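Local coordinates for protein DNA polymerase (PDB 5MDN) that probably catalyses the template-directed extension of DNA from deoxyribonucleoside triphosphates, releasing diphosphate, as a family B DNA polymerase of a hyperthermophilic archaeon, at residues Val374-Leu378 against Ala513-Tyr517; Ile311-Lys315 against Asp673-Trp678. One frame throughout, in Å; residues are numbered along the deposited sequence.

Contact 1 of 2, residues Val374-Leu378 against Ala513-Tyr517; sequences VEWML and AMYGY
A helix-helix contact in the polymerase core of a family B enzyme packs helix 370-384 on helix 514-519, which follows the long helix 495-512 and carries the Tyr-Gly end (Tyr515-Gly516) of the motif that reads Kx3NSxYG in many relatives, with Ala513 here in the Ser position. Val374-Leu378 is regular α-helix, with Leu378 N bonded to Val374 O at 3.0 Å. Within 513-517, Tyr517 N is hydrogen-bonded to Ala513 O at 3.2 Å, one helical turn back. The backbones come nearest at Val374 and Met514, CA to CA 7.0 Å, and about 330 Å² is buried. Val374, chi1 t, points toward the partner: its CG2 meets Ala513 CB at 3.6 Å, and its CG1 covers one face of the Tyr517 ring, 3.9 Å from CG. Glu375, extended with chi1 and chi2 both t, brings its carboxylate to the ring edge, where Tyr517 OH donates to Glu375 OE2 at 2.5 Å, a short, buried hydrogen bond; OE1 also pairs with Arg524. Met377 CE touches Met514 CE at 4.2 Å. Met514, with chi1 t and both chi2 and chi3 p, also packs on helix 468-486 through Ile469 and Leu473, while Tyr515 stacks on Tyr425 of motif A. Leu378, chi1 m and chi2 t, bridges the two large partners, its CD1 lying 4.1 Å from Met514 SD and 3.5 Å from Tyr517 CE2.

Contact 2 of 2, residues Ile311-Lys315 against Asp673-Trp678; sequences IPGHK and DDLIIW
His314 and Asp673 carry most of this roughly 230 Å² contact, with Trp678 third. His314 is the third residue of a type I β-turn over Pro312-Lys315, closed by Lys315 N to Pro312 O at 2.8 Å, with Gly313 at phi/psi -51/-33 and His314 at -68/-2. Its chi1 is p and the CA-to-CB bond points toward the other segment, setting the imidazole between the two partners. Trp678 approaches it from an extended backbone (phi/psi -91/146, chi1 m): the edge of the indole points at the face of the imidazole in a T-shaped pair, the His314 ring and Trp678 six-membered ring centroids 5.2 Å apart with planes at 69°. His314 CB also lies 3.5 Å from Trp678 CH2. The contact joins the loop between helices 293-299 and 316-320, in the exonuclease domain of a family B polymerase, ahead of its Exo III motif, to a loop of the C-terminal part that corresponds to the thumb in relatives. Asp673, chi1 m, opens a second type I turn, closed weakly by Ile676 N to Asp673 O at 3.4 Å. Its OD1 sits near the plane of the imidazole, 3.4 Å from His314 CE1, and takes a long salt bridge from Lys315 NZ at 3.7 Å; Asp673 OD2 rests 3.8 Å from Pro312 CG. The backbones are nearest at Pro312 and Asp673, CA to CA 7.6 Å. Tyr732 makes another edge-to-face pair with His314, whose side chain is about 8 Å from a bound magnesium ion, and Ile677 bonds through its backbone to Tyr716.

How the contacts relate
Contact 1 and contact 2 do not touch: their centres are 41 Å apart and their nearest atoms about 32 Å. In chain order come 311-315, 374-378, 513-517 and 673-678, so both segments of contact 1 lie between those of contact 2, and no helix or strand is shared. Contact 1 is deeply buried helix packing, centred 14 Å from the middle of the chain. Contact 2, centred 27 Å out, joins a loop of the exonuclease domain to a loop of the part that corresponds to the thumb in relatives. The chain thus runs from the exonuclease domain through the polymerase core and returns in the thumb-like part, making contact 2 interdomain and contact 1 internal.

Contact 1 of 2, residues Val374-Leu378 against Ala513-Tyr517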
ATOM      1  N   VAL A 374      -6.457   8.679  -3.124  1.00 52.55           N
ATOM      2  CA  VAL A 374      -7.757   9.287  -3.405  1.00 49.67           C
ATOM      3  C   VAL A 374      -7.621  10.797  -3.566  1.00 51.17           C
ATOM      4  O   VAL A 374      -8.288  11.409  -4.409  1.00 54.08           O
ATOM      5  CB  VAL A 374      -8.749   8.928  -2.282  1.00 46.14           C
ATOM      6  CG1 VAL A 374     -10.011   9.778  -2.363  1.00 46.45           C
ATOM      7  CG2 VAL A 374      -9.090   7.451  -2.323  1.00 45.46           C
ATOM      8  N   GLU A 375      -6.741  11.418  -2.779  1.00 48.74           N
ATOM      9  CA  GLU A 375      -6.596  12.868  -2.837  1.00 47.81           C
ATOM     10  C   GLU A 375      -5.993  13.328  -4.159  1.00 48.05           C
ATOM     11  O   GLU A 375      -6.341  14.407  -4.653  1.00 51.80           O
ATOM     12  CB  GLU A 375      -5.755  13.348  -1.657  1.00 47.75           C
ATOM     13  CG  GLU A 375      -5.930  14.811  -1.337  1.00 49.57           C
ATOM     14  CD  GLU A 375      -5.507  15.134   0.079  1.00 54.99           C
ATOM     15  OE1 GLU A 375      -4.291  15.098   0.363  1.00 60.13           O
ATOM     16  OE2 GLU A 375      -6.393  15.419   0.912  1.00 56.83           O
ATOM     17  N   TRP A 376      -5.098  12.534  -4.750  1.00 47.80           N
ATOM     18  CA  TRP A 376      -4.583  12.858  -6.075  1.00 49.08           C
ATOM     19  C   TRP A 376      -5.632  12.676  -7.164  1.00 48.56           C
ATOM     20  O   TRP A 376      -5.527  13.310  -8.220  1.00 49.83           O
ATOM     21  CB  TRP A 376      -3.349  12.011  -6.389  1.00 50.78           C
ATOM     22  CG  TRP A 376      -2.093  12.569  -5.798  1.00 52.44           C
ATOM     23  CD1 TRP A 376      -1.328  12.013  -4.812  1.00 52.42           C
ATOM     24  CD2 TRP A 376      -1.461  13.805  -6.148  1.00 51.49           C
ATOM     25  NE1 TRP A 376      -0.256  12.827  -4.532  1.00 52.53           N
ATOM     26  CE2 TRP A 376      -0.315  13.933  -5.339  1.00 51.01           C
ATOM     27  CE3 TRP A 376      -1.752  14.815  -7.070  1.00 52.15           C
ATOM     28  CZ2 TRP A 376       0.540  15.029  -5.425  1.00 52.59           C
ATOM     29  CZ3 TRP A 376      -0.904  15.903  -7.152  1.00 52.06           C
ATOM     30  CH2 TRP A 376       0.227  16.003  -6.335  1.00 53.17           C
ATOM     31  N   MET A 377      -6.631  11.824  -6.935  1.00 48.12           N
ATOM     32  CA  MET A 377      -7.763  11.747  -7.854  1.00 48.34           C
ATOM     33  C   MET A 377      -8.637  12.990  -7.746  1.00 48.38           C
ATOM     34  O   MET A 377      -9.008  13.590  -8.761  1.00 49.35           O
ATOM     35  CB  MET A 377      -8.585  10.489  -7.575  1.00 48.54           C
ATOM     36  CG  MET A 377      -9.657  10.211  -8.618  1.00 48.23           C
ATOM     37  SD  MET A 377     -10.485   8.631  -8.365  1.00 50.30           S
ATOM     38  CE  MET A 377     -11.269   8.923  -6.783  1.00 51.71           C
ATOM     39  N   LEU A 378      -8.988  13.382  -6.516  1.00 49.63           N
ATOM     40  CA  LEU A 378      -9.865  14.533  -6.324  1.00 48.50           C
ATOM     41  C   LEU A 378      -9.230  15.821  -6.834  1.00 48.60           C
ATOM     42  O   LEU A 378      -9.940  16.705  -7.325  1.00 48.57           O
ATOM     43  CB  LEU A 378     -10.240  14.667  -4.848  1.00 48.17           C
ATOM     44  CG  LEU A 378     -11.074  13.515  -4.280  1.00 48.59           C
ATOM     45  CD1 LEU A 378     -11.382  13.742  -2.810  1.00 48.43           C
ATOM     46  CD2 LEU A 378     -12.355  13.331  -5.081  1.00 47.53           C
ATOM     47  N   ALA A 513     -13.258   3.885  -1.420  1.00 53.36           N
ATOM     48  CA  ALA A 513     -12.247   4.463  -0.545  1.00 52.41           C
ATOM     49  C   ALA A 513     -12.602   5.868  -0.073  1.00 52.54           C
ATOM     50  O   ALA A 513     -11.971   6.365   0.867  1.00 52.55           O
ATOM     51  CB  ALA A 513     -10.892   4.490  -1.253  1.00 51.88           C
ATOM     52  N   MET A 514     -13.570   6.520  -0.722  1.00 50.40           N
ATOM     53  CA  MET A 514     -13.940   7.892  -0.377  1.00 53.57           C
ATOM     54  C   MET A 514     -14.279   8.036   1.104  1.00 56.11           C
ATOM     55  O   MET A 514     -13.827   8.976   1.768  1.00 57.54           O
ATOM     56  CB  MET A 514     -15.120   8.341  -1.239  1.00 54.35           C
ATOM     57  CG  MET A 514     -15.313   9.846  -1.303  1.00 53.47           C
ATOM     58  SD  MET A 514     -14.014  10.655  -2.254  1.00 54.67           S
ATOM     59  CE  MET A 514     -14.132   9.760  -3.801  1.00 55.76           C
ATOM     60  N   TYR A 515     -15.095   7.116   1.631  1.00 59.91           N
ATOM     61  CA  TYR A 515     -15.572   7.229   3.008  1.00 62.77           C
ATOM     62  C   TYR A 515     -14.419   7.261   4.006  1.00 60.72           C
ATOM     63  O   TYR A 515     -14.430   8.057   4.953  1.00 61.17           O
ATOM     64  CB  TYR A 515     -16.527   6.077   3.317  1.00 67.35           C
ATOM     65  CG  TYR A 515     -16.891   5.937   4.777  1.00 69.42           C
ATOM     66  CD1 TYR A 515     -17.691   6.881   5.410  1.00 72.13           C
ATOM     67  CD2 TYR A 515     -16.453   4.848   5.516  1.00 72.71           C
ATOM     68  CE1 TYR A 515     -18.030   6.748   6.746  1.00 74.24           C
ATOM     69  CE2 TYR A 515     -16.788   4.705   6.847  1.00 74.68           C
ATOM     70  CZ  TYR A 515     -17.575   5.656   7.457  1.00 74.88           C
ATOM     71  OH  TYR A 515     -17.901   5.502   8.784  1.00 75.82           O
ATOM     72  N   GLY A 516     -13.419   6.398   3.817  1.00 63.95           N
ATOM     73  CA  GLY A 516     -12.247   6.444   4.677  1.00 61.11           C
ATOM     74  C   GLY A 516     -11.478   7.746   4.552  1.00 59.70           C
ATOM     75  O   GLY A 516     -10.929   8.252   5.534  1.00 60.19           O
ATOM     76  N   TYR A 517     -11.419   8.300   3.339  1.00 59.30           N
ATOM     77  CA  TYR A 517     -10.669   9.532   3.114  1.00 57.60           C
ATOM     78  C   TYR A 517     -11.317  10.719   3.815  1.00 57.43           C
ATOM     79  O   TYR A 517     -10.632  11.529   4.451  1.00 51.63           O
ATOM     80  CB  TYR A 517     -10.543   9.799   1.613  1.00 55.91           C
ATOM     81  CG  TYR A 517     -10.080  11.200   1.284  1.00 54.29           C
ATOM     82  CD1 TYR A 517      -8.734  11.536   1.326  1.00 52.93           C
ATOM     83  CD2 TYR A 517     -10.991  12.185   0.930  1.00 54.32           C
ATOM     84  CE1 TYR A 517      -8.310  12.819   1.027  1.00 53.09           C
ATOM     85  CE2 TYR A 517     -10.578  13.469   0.631  1.00 53.43           C
ATOM     86  CZ  TYR A 517      -9.236  13.780   0.680  1.00 52.86           C
ATOM     87  OH  TYR A 517      -8.820  15.056   0.382  1.00 53.27           O
TER

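Contact 2 of 2, residues Ile311-Lys315 against Asp673-Trp678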
ATOM      1  N   ILE A 311      15.121 -21.250   3.543  1.00 78.65           N
ATOM      2  CA  ILE A 311      16.285 -21.031   4.399  1.00 79.41           C
ATOM      3  C   ILE A 311      15.897 -20.037   5.489  1.00 81.52           C
ATOM      4  O   ILE A 311      15.198 -19.051   5.203  1.00 80.04           O
ATOM      5  CB  ILE A 311      17.494 -20.522   3.590  1.00 80.81           C
ATOM      6  CG1 ILE A 311      18.287 -21.671   2.953  1.00 79.47           C
ATOM      7  CG2 ILE A 311      18.412 -19.654   4.448  1.00 82.90           C
ATOM      8  CD1 ILE A 311      17.531 -22.477   1.940  1.00 79.91           C
ATOM      9  N   PRO A 312      16.306 -20.247   6.743  1.00 86.53           N
ATOM     10  CA  PRO A 312      16.169 -19.177   7.740  1.00 86.25           C
ATOM     11  C   PRO A 312      16.978 -17.960   7.326  1.00 83.90           C
ATOM     12  O   PRO A 312      18.211 -18.001   7.310  1.00 81.14           O
ATOM     13  CB  PRO A 312      16.705 -19.817   9.028  1.00 87.84           C
ATOM     14  CG  PRO A 312      17.559 -20.957   8.573  1.00 87.82           C
ATOM     15  CD  PRO A 312      16.932 -21.457   7.302  1.00 88.42           C
ATOM     16  N   GLY A 313      16.274 -16.879   6.969  1.00 82.97           N
ATOM     17  CA  GLY A 313      16.914 -15.732   6.344  1.00 84.90           C
ATOM     18  C   GLY A 313      18.133 -15.210   7.077  1.00 85.13           C
ATOM     19  O   GLY A 313      19.070 -14.708   6.450  1.00 83.81           O
ATOM     20  N   HIS A 314      18.138 -15.297   8.405  1.00 86.01           N
ATOM     21  CA  HIS A 314      19.273 -14.808   9.181  1.00 89.55           C
ATOM     22  C   HIS A 314      20.547 -15.623   8.980  1.00 86.64           C
ATOM     23  O   HIS A 314      21.574 -15.274   9.578  1.00 80.20           O
ATOM     24  CB  HIS A 314      18.907 -14.773  10.665  1.00 92.87           C
ATOM     25  CG  HIS A 314      18.668 -16.123  11.267  1.00 97.56           C
ATOM     26  ND1 HIS A 314      19.540 -16.701  12.164  1.00101.65           N
ATOM     27  CD2 HIS A 314      17.654 -17.004  11.107  1.00 99.84           C
ATOM     28  CE1 HIS A 314      19.073 -17.881  12.530  1.00101.14           C
ATOM     29  NE2 HIS A 314      17.930 -18.089  11.901  1.00100.84           N
ATOM     30  N   LYS A 315      20.523 -16.688   8.181  1.00 84.94           N
ATOM     31  CA  LYS A 315      21.693 -17.534   7.955  1.00 86.60           C
ATOM     32  C   LYS A 315      21.953 -17.733   6.464  1.00 85.26           C
ATOM     33  O   LYS A 315      22.090 -18.860   5.981  1.00 82.56           O
ATOM     34  CB  LYS A 315      21.538 -18.888   8.640  1.00 90.00           C
ATOM     35  CG  LYS A 315      21.274 -18.812  10.129  1.00 95.70           C
ATOM     36  CD  LYS A 315      21.232 -20.202  10.749  1.00100.41           C
ATOM     37  CE  LYS A 315      22.316 -20.376  11.800  1.00100.44           C
ATOM     38  NZ  LYS A 315      22.277 -21.728  12.421  1.00100.48           N
ATOM     39  N   ASP A 673      16.999 -22.426  15.757  1.00106.55           N
ATOM     40  CA  ASP A 673      16.463 -21.270  15.040  1.00104.25           C
ATOM     41  C   ASP A 673      15.085 -20.869  15.551  1.00104.53           C
ATOM     42  O   ASP A 673      14.755 -19.678  15.605  1.00 97.50           O
ATOM     43  CB  ASP A 673      16.406 -21.568  13.541  1.00104.09           C
ATOM     44  CG  ASP A 673      17.781 -21.754  12.931  1.00106.83           C
ATOM     45  OD1 ASP A 673      18.741 -21.122  13.421  1.00108.25           O
ATOM     46  OD2 ASP A 673      17.901 -22.530  11.962  1.00108.23           O
ATOM     47  N   ASP A 674      14.262 -21.850  15.927  1.00107.64           N
ATOM     48  CA  ASP A 674      12.912 -21.553  16.389  1.00103.87           C
ATOM     49  C   ASP A 674      12.894 -20.862  17.748  1.00102.72           C
ATOM     50  O   ASP A 674      11.855 -20.318  18.136  1.00101.98           O
ATOM     51  CB  ASP A 674      12.088 -22.839  16.444  1.00103.46           C
ATOM     52  CG  ASP A 674      12.019 -23.544  15.102  1.00103.42           C
ATOM     53  OD1 ASP A 674      11.766 -22.865  14.083  1.00101.65           O
ATOM     54  OD2 ASP A 674      12.220 -24.776  15.065  1.00107.48           O
ATOM     55  N   LEU A 675      14.008 -20.878  18.482  1.00108.42           N
ATOM     56  CA  LEU A 675      14.060 -20.285  19.812  1.00110.03           C
ATOM     57  C   LEU A 675      14.565 -18.845  19.826  1.00109.85           C
ATOM     58  O   LEU A 675      14.497 -18.197  20.875  1.00109.56           O
ATOM     59  CB  LEU A 675      14.937 -21.140  20.734  1.00109.60           C
ATOM     60  CG  LEU A 675      14.507 -22.598  20.929  1.00110.46           C
ATOM     61  CD1 LEU A 675      15.291 -23.236  22.064  1.00110.42           C
ATOM     62  CD2 LEU A 675      13.011 -22.698  21.186  1.00111.61           C
ATOM     63  N   ILE A 676      15.072 -18.330  18.703  1.00112.10           N
ATOM     64  CA  ILE A 676      15.601 -16.968  18.671  1.00112.63           C
ATOM     65  C   ILE A 676      14.464 -15.958  18.756  1.00112.28           C
ATOM     66  O   ILE A 676      13.408 -16.120  18.128  1.00114.23           O
ATOM     67  CB  ILE A 676      16.461 -16.742  17.414  1.00111.80           C
ATOM     68  CG1 ILE A 676      17.849 -17.371  17.576  1.00111.66           C
ATOM     69  CG2 ILE A 676      16.594 -15.261  17.089  1.00112.77           C
ATOM     70  CD1 ILE A 676      17.926 -18.841  17.338  1.00111.99           C
ATOM     71  N   ILE A 677      14.679 -14.906  19.544  1.00112.28           N
ATOM     72  CA  ILE A 677      13.729 -13.813  19.721  1.00117.23           C
ATOM     73  C   ILE A 677      14.338 -12.556  19.110  1.00122.12           C
ATOM     74  O   ILE A 677      15.416 -12.117  19.527  1.00124.30           O
ATOM     75  CB  ILE A 677      13.393 -13.599  21.206  1.00117.83           C
ATOM     76  CG1 ILE A 677      12.939 -14.916  21.843  1.00117.25           C
ATOM     77  CG2 ILE A 677      12.327 -12.531  21.364  1.00116.99           C
ATOM     78  CD1 ILE A 677      12.826 -14.861  23.349  1.00116.11           C
ATOM     79  N   TRP A 678      13.655 -11.978  18.123  1.00111.93           N
ATOM     80  CA  TRP A 678      14.167 -10.811  17.416  1.00119.72           C
ATOM     81  C   TRP A 678      13.700  -9.509  18.058  1.00127.51           C
ATOM     82  O   TRP A 678      12.592  -9.413  18.593  1.00128.04           O
ATOM     83  CB  TRP A 678      13.726 -10.784  15.948  1.00121.33           C
ATOM     84  CG  TRP A 678      14.085 -11.967  15.110  1.00122.83           C
ATOM     85  CD1 TRP A 678      13.216 -12.855  14.547  1.00123.41           C
ATOM     86  CD2 TRP A 678      15.398 -12.407  14.747  1.00121.30           C
ATOM     87  NE1 TRP A 678      13.902 -13.808  13.841  1.00123.00           N
ATOM     88  CE2 TRP A 678      15.245 -13.560  13.952  1.00122.06           C
ATOM     89  CE3 TRP A 678      16.689 -11.938  15.014  1.00121.94           C
ATOM     90  CZ2 TRP A 678      16.331 -14.251  13.421  1.00122.75           C
ATOM     91  CZ3 TRP A 678      17.765 -12.626  14.487  1.00121.81           C
ATOM     92  CH2 TRP A 678      17.579 -13.770  13.700  1.00121.60           C
TER